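Long-range contacts in 6-aminohexanoate-dimer hydrolase (Bacillus anthracis, PDB 4GB7), which probably hydrolyses the amide bond of 6-aminohexanoate dimers or related compounds and belongs to the beta-lactamase family: residues D160-D166 with F177-Q183; L185-V190 with S253-L257. All coordinates share one frame; numbering follows the deposited sequence.

Interaction 1: residues D160-D166 with F177-Q183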
loop_
_atom_site.group_PDB
_atom_site.type_symbol
_atom_site.label_atom_id
_atom_site.label_comp_id
_atom_site.label_asym_id
_atom_site.label_seq_id
_atom_site.Cartn_x
_atom_site.Cartn_y
_atom_site.Cartn_z
ATOM N N ASP A 160 -23.144 3.534 2.660
ATOM C CA ASP A 160 -23.195 3.926 4.046
ATOM C C ASP A 160 -22.188 3.058 4.775
ATOM O O ASP A 160 -22.320 1.826 4.781
ATOM C CB ASP A 160 -24.596 3.655 4.555
ATOM C CG ASP A 160 -24.830 4.114 5.989
ATOM O OD1 ASP A 160 -23.916 4.201 6.799
ATOM O OD2 ASP A 160 -26.019 4.307 6.330
ATOM N N LEU A 161 -21.200 3.705 5.379
ATOM C CA LEU A 161 -20.121 3.009 6.044
ATOM C C LEU A 161 -20.568 2.190 7.270
ATOM O O LEU A 161 -19.876 1.304 7.720
ATOM C CB LEU A 161 -19.019 3.986 6.401
ATOM C CG LEU A 161 -18.299 4.663 5.236
ATOM C CD1 LEU A 161 -17.208 5.603 5.734
ATOM C CD2 LEU A 161 -17.696 3.637 4.294
ATOM N N GLU A 162 -21.770 2.454 7.765
ATOM C CA GLU A 162 -22.291 1.731 8.916
ATOM C C GLU A 162 -23.186 0.559 8.519
ATOM O O GLU A 162 -23.652 -0.192 9.390
ATOM C CB GLU A 162 -23.032 2.703 9.852
ATOM C CG GLU A 162 -22.127 3.680 10.588
ATOM C CD GLU A 162 -20.908 3.034 11.254
ATOM O OE1 GLU A 162 -21.059 1.956 11.872
ATOM O OE2 GLU A 162 -19.787 3.604 11.165
ATOM N N LYS A 163 -23.422 0.396 7.210
ATOM C CA LYS A 163 -24.088 -0.789 6.702
ATOM C C LYS A 163 -23.098 -1.943 6.527
ATOM O O LYS A 163 -21.861 -1.735 6.471
ATOM C CB LYS A 163 -24.846 -0.442 5.420
ATOM C CG LYS A 163 -26.057 0.425 5.691
ATOM C CD LYS A 163 -26.848 0.697 4.428
ATOM C CE LYS A 163 -28.028 1.586 4.761
ATOM N NZ LYS A 163 -28.873 1.873 3.554
ATOM N N THR A 164 -23.631 -3.158 6.476
ATOM C CA THR A 164 -22.839 -4.359 6.306
ATOM C C THR A 164 -22.443 -4.527 4.851
ATOM O O THR A 164 -23.147 -4.119 3.940
ATOM C CB THR A 164 -23.619 -5.635 6.711
ATOM O OG1 THR A 164 -24.830 -5.737 5.946
ATOM C CG2 THR A 164 -23.915 -5.647 8.219
ATOM N N ALA A 165 -21.295 -5.157 4.636
ATOM C CA ALA A 165 -20.852 -5.460 3.292
ATOM C C ALA A 165 -21.860 -6.276 2.500
ATOM O O ALA A 165 -21.974 -6.082 1.287
ATOM C CB ALA A 165 -19.475 -6.156 3.298
ATOM N N ASP A 166 -22.593 -7.189 3.151
ATOM C CA ASP A 166 -23.540 -8.028 2.445
ATOM C C ASP A 166 -24.827 -7.289 2.098
ATOM O O ASP A 166 -25.683 -7.827 1.386
ATOM C CB ASP A 166 -23.788 -9.383 3.159
ATOM C CG ASP A 166 -24.419 -9.250 4.546
ATOM O OD1 ASP A 166 -24.971 -8.184 4.891
ATOM O OD2 ASP A 166 -24.387 -10.272 5.292
ATOM N N PHE A 177 -16.917 -11.746 6.170
ATOM C CA PHE A 177 -16.720 -10.411 5.535
ATOM C C PHE A 177 -18.036 -9.741 5.213
ATOM O O PHE A 177 -18.115 -8.522 5.222
ATOM C CB PHE A 177 -15.826 -10.451 4.288
ATOM C CG PHE A 177 -14.375 -10.691 4.598
ATOM C CD1 PHE A 177 -13.650 -9.757 5.311
ATOM C CD2 PHE A 177 -13.750 -11.848 4.177
ATOM C CE1 PHE A 177 -12.314 -9.962 5.594
ATOM C CE2 PHE A 177 -12.421 -12.063 4.462
ATOM C CZ PHE A 177 -11.726 -11.131 5.188
ATOM N N GLY A 178 -19.068 -10.527 4.952
ATOM C CA GLY A 178 -20.398 -9.986 4.723
ATOM C C GLY A 178 -21.057 -9.279 5.890
ATOM O O GLY A 178 -21.765 -8.236 5.721
ATOM N N LYS A 179 -20.838 -9.839 7.065
ATOM C CA LYS A 179 -21.438 -9.380 8.303
ATOM C C LYS A 179 -20.758 -8.160 8.852
ATOM O O LYS A 179 -21.323 -7.452 9.685
ATOM C CB LYS A 179 -21.469 -10.551 9.318
ATOM C CG LYS A 179 -22.450 -11.629 8.895
ATOM C CD LYS A 179 -22.306 -12.962 9.635
ATOM C CE LYS A 179 -22.961 -13.008 10.987
ATOM N NZ LYS A 179 -22.565 -14.300 11.637
ATOM N N ALA A 180 -19.525 -7.902 8.424
ATOM C CA ALA A 180 -18.817 -6.718 8.880
ATOM C C ALA A 180 -19.391 -5.471 8.246
ATOM O O ALA A 180 -19.770 -5.476 7.068
ATOM C CB ALA A 180 -17.351 -6.822 8.499
ATOM N N THR A 181 -19.386 -4.383 8.998
ATOM C CA THR A 181 -19.733 -3.087 8.414
ATOM C C THR A 181 -18.578 -2.605 7.568
ATOM O O THR A 181 -17.431 -3.045 7.748
ATOM C CB THR A 181 -20.053 -1.974 9.446
ATOM O OG1 THR A 181 -18.882 -1.665 10.221
ATOM C CG2 THR A 181 -21.247 -2.325 10.366
ATOM N N LEU A 182 -18.874 -1.679 6.664
ATOM C CA LEU A 182 -17.830 -1.109 5.838
ATOM C C LEU A 182 -16.754 -0.443 6.700
ATOM O O LEU A 182 -15.558 -0.587 6.403
ATOM C CB LEU A 182 -18.381 -0.125 4.829
ATOM C CG LEU A 182 -18.921 -0.761 3.564
ATOM C CD1 LEU A 182 -20.041 -1.766 3.806
ATOM C CD2 LEU A 182 -19.348 0.325 2.591
ATOM N N GLN A 183 -17.175 0.283 7.733
ATOM C CA GLN A 183 -16.261 0.925 8.656
ATOM C C GLN A 183 -15.336 -0.084 9.345
ATOM O O GLN A 183 -14.130 0.167 9.457
ATOM C CB GLN A 183 -16.994 1.844 9.652
ATOM C CG GLN A 183 -16.026 2.755 10.416
ATOM C CD GLN A 183 -15.251 3.695 9.495
ATOM O OE1 GLN A 183 -15.828 4.458 8.744
ATOM N NE2 GLN A 183 -13.927 3.653 9.576
HETATM O O HOH W 1 -19.293 0.106 12.172
HETATM O O HOH W 2 -18.289 5.293 9.377
#

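Interaction 2: residues L185-V190 with S253-L257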
loop_
_atom_site.group_PDB
_atom_site.type_symbol
_atom_site.label_atom_id
_atom_site.label_comp_id
_atom_site.label_asym_id
_atom_site.label_seq_id
_atom_site.Cartn_x
_atom_site.Cartn_y
_atom_site.Cartn_z
ATOM N N LEU A 185 -14.405 -2.954 8.144
ATOM C CA LEU A 185 -13.463 -3.360 7.086
ATOM C C LEU A 185 -12.370 -2.301 6.900
ATOM O O LEU A 185 -11.124 -2.625 6.873
ATOM C CB LEU A 185 -14.205 -3.640 5.776
ATOM C CG LEU A 185 -15.163 -4.818 5.760
ATOM C CD1 LEU A 185 -16.160 -4.732 4.605
ATOM C CD2 LEU A 185 -14.473 -6.171 5.697
HETATM N N MSE A 186 -12.802 -1.058 6.749
HETATM C CA MSE A 186 -11.884 0.105 6.651
HETATM C C MSE A 186 -10.845 0.154 7.787
HETATM O O MSE A 186 -9.658 0.502 7.566
HETATM C CB MSE A 186 -12.683 1.414 6.617
HETATM C CG MSE A 186 -13.437 1.691 5.326
HETATM SE SE MSE A 186 -12.189 2.222 3.950
HETATM C CE MSE A 186 -12.301 4.093 4.312
ATOM N N ASP A 187 -11.274 -0.227 8.995
ATOM C CA ASP A 187 -10.406 -0.185 10.168
ATOM C C ASP A 187 -9.701 -1.508 10.492
ATOM O O ASP A 187 -9.078 -1.621 11.565
ATOM C CB ASP A 187 -11.202 0.316 11.394
ATOM C CG ASP A 187 -11.567 1.801 11.291
ATOM O OD1 ASP A 187 -10.826 2.531 10.610
ATOM O OD2 ASP A 187 -12.616 2.203 11.830
HETATM N N MSE A 188 -9.825 -2.507 9.618
HETATM C CA MSE A 188 -9.162 -3.780 9.822
HETATM C C MSE A 188 -9.591 -4.408 11.173
HETATM O O MSE A 188 -8.803 -4.866 11.942
HETATM C CB MSE A 188 -7.641 -3.617 9.713
HETATM C CG MSE A 188 -7.214 -3.457 8.299
HETATM SE SE MSE A 188 -7.574 -4.829 7.084
HETATM C CE MSE A 188 -6.291 -4.308 5.739
ATOM N N GLN A 189 -10.886 -4.409 11.430
ATOM C CA GLN A 189 -11.415 -4.997 12.633
ATOM C C GLN A 189 -12.263 -6.276 12.366
ATOM O O GLN A 189 -13.151 -6.652 13.161
ATOM C CB GLN A 189 -12.196 -3.964 13.407
ATOM C CG GLN A 189 -11.349 -2.860 14.013
ATOM C CD GLN A 189 -12.176 -1.741 14.563
ATOM O OE1 GLN A 189 -13.382 -1.668 14.323
ATOM N NE2 GLN A 189 -11.552 -0.874 15.334
ATOM N N VAL A 190 -11.946 -6.955 11.272
ATOM C CA VAL A 190 -12.586 -8.202 10.879
ATOM C C VAL A 190 -11.580 -9.338 11.020
ATOM O O VAL A 190 -10.504 -9.356 10.352
ATOM C CB VAL A 190 -13.131 -8.096 9.434
ATOM C CG1 VAL A 190 -13.913 -9.334 9.091
ATOM C CG2 VAL A 190 -13.982 -6.797 9.260
ATOM N N SER A 253 -10.214 -7.888 3.885
ATOM C CA SER A 253 -11.065 -6.744 4.194
ATOM C C SER A 253 -11.033 -5.717 3.058
ATOM O O SER A 253 -12.061 -5.245 2.584
ATOM C CB SER A 253 -10.673 -6.084 5.527
ATOM O OG SER A 253 -10.878 -6.982 6.624
ATOM N N THR A 254 -9.829 -5.392 2.582
ATOM C CA THR A 254 -9.694 -4.487 1.444
ATOM C C THR A 254 -10.319 -5.078 0.174
ATOM O O THR A 254 -10.961 -4.363 -0.608
ATOM C CB THR A 254 -8.213 -4.197 1.197
ATOM O OG1 THR A 254 -7.584 -3.958 2.449
ATOM C CG2 THR A 254 -8.034 -2.958 0.271
ATOM N N GLU A 255 -10.159 -6.389 -0.031
ATOM C CA GLU A 255 -10.717 -7.049 -1.225
ATOM C C GLU A 255 -12.226 -6.952 -1.199
ATOM O O GLU A 255 -12.851 -6.757 -2.260
ATOM C CB GLU A 255 -10.275 -8.488 -1.357
ATOM C CG GLU A 255 -8.768 -8.701 -1.538
ATOM C CD GLU A 255 -8.149 -8.069 -2.771
ATOM O OE1 GLU A 255 -8.874 -7.620 -3.699
ATOM O OE2 GLU A 255 -6.887 -7.999 -2.785
ATOM N N THR A 256 -12.815 -7.054 -0.009
ATOM C CA THR A 256 -14.281 -6.917 0.115
ATOM C C THR A 256 -14.733 -5.497 -0.266
ATOM O O THR A 256 -15.701 -5.279 -1.018
ATOM C CB THR A 256 -14.755 -7.311 1.508
ATOM O OG1 THR A 256 -14.395 -8.690 1.784
ATOM C CG2 THR A 256 -16.301 -7.168 1.645
ATOM N N LEU A 257 -14.081 -4.526 0.316
ATOM C CA LEU A 257 -14.314 -3.121 -0.015
ATOM C C LEU A 257 -14.202 -2.863 -1.522
ATOM O O LEU A 257 -15.001 -2.173 -2.094
ATOM C CB LEU A 257 -13.353 -2.215 0.791
ATOM C CG LEU A 257 -13.562 -2.133 2.301
ATOM C CD1 LEU A 257 -12.447 -1.363 2.988
ATOM C CD2 LEU A 257 -14.932 -1.512 2.622
HETATM O O HOH W 3 -9.711 -6.956 9.048
#

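Interaction 1: residues D160-D166 with F177-Q183
A single beta bridge between T164 and T181 joins two loops of the helical region of this beta-lactamase-like fold, and four backbone hydrogen bonds flank it. L182 N donates to K163 O (3.0 Å) and A165 N to A180 O (2.9 Å). Farther out, Q183 N donates to L161 O and D166 N to G178 O, each at 2.9 Å. T181 is the N-cap of helix 182-186; through the bonds from L182 N and Q183 N the helix starts against the D160-K163 type I turn. D160 OD1 also accepts E162 N, an Asx turn within it. L182 brings its CD1 to 3.2 Å from K163 O, while its CB lies 3.9 Å from L161 CD2, the two leucines crossing at about a right angle. On the solvent side E162 bends at chi2 (-48°), which brings its carboxylate back alongside the CB and CG of Q183, OE2 3.6 Å from Q183 CB. One water links E162 OE1 to T181 OG1, and a second donates to both E162 OE2 and Q183 OE1; Q183 NE2 bonds N357 and D187. At the other end T164 OG1 donates to D166 OD1 (2.7 Å), while D166 OD2 accepts from N174 N. L161 rests on helix 143-155, and A165, F177 and L182 touch helix 251-265.

Interaction 2: residues L185-V190 with S253-L257
The end of helix 182-186 meets the side of helix 251-265, with L185 and S253 CA atoms 5.1 Å apart. A Schellman motif finishes the first helix: M188, at positive phi (58°), is its C-prime residue, Q189 N bonds Q184 O and M188 N bonds L185 O, so the chain turns back across S253. L185 lies between S253, T256 and L257: its CB is 3.8 Å from L257 CG, its CD1 meets T256 CG2, and its CD2 reaches S253 CA. The two leucines run past each other in opposite directions. Selenomethionine M186 crosses L257 at about a right angle, and bends at chi2 and chi3 (-74° and -91°) keep its SE 3.7 Å from L257 CD1. M188, also selenomethionine, sets SE 3.7 Å from S253 CB and carries CE onward to T254 OG1 (3.6 Å), a hydroxyl that is hydrogen-bonded to Q358. M188 and T254 also touch K143, the lysine of a possible SxxK motif, which would place this buried contact beside a serine-hydrolase catalytic centre. The hydroxyl of S253 lies 3.8 Å from V190 CB and bonds a water at 2.7 Å, which also accepts from V190 N. The direct contacts are thus mainly apolar, and the shared water is a polar link between the S253 hydroxyl and the V190 backbone.

Interactions 1 and 2 follow one another along the chain, the first closing at Q183 and the second opening at L185, so helix 182-186 serves both: its first residues, L182 and Q183, in interaction 1 and its last, L185 and M186, in interaction 2. Their centres lie 9 Å apart, on the same side of the chain's centre and within the beta-lactamase-like domain. F177 ties them together, with its CB 3.4 Å from T256 OG1, a hydroxyl bonded to G252 O, and its ring against S253 and L185; A180 CB also packs 3.5 Å from V190 CG2. Interaction 1, partly open to solvent, lies farther from the chain's centre and the buried interaction 2 nearer it, both against helix 251-265.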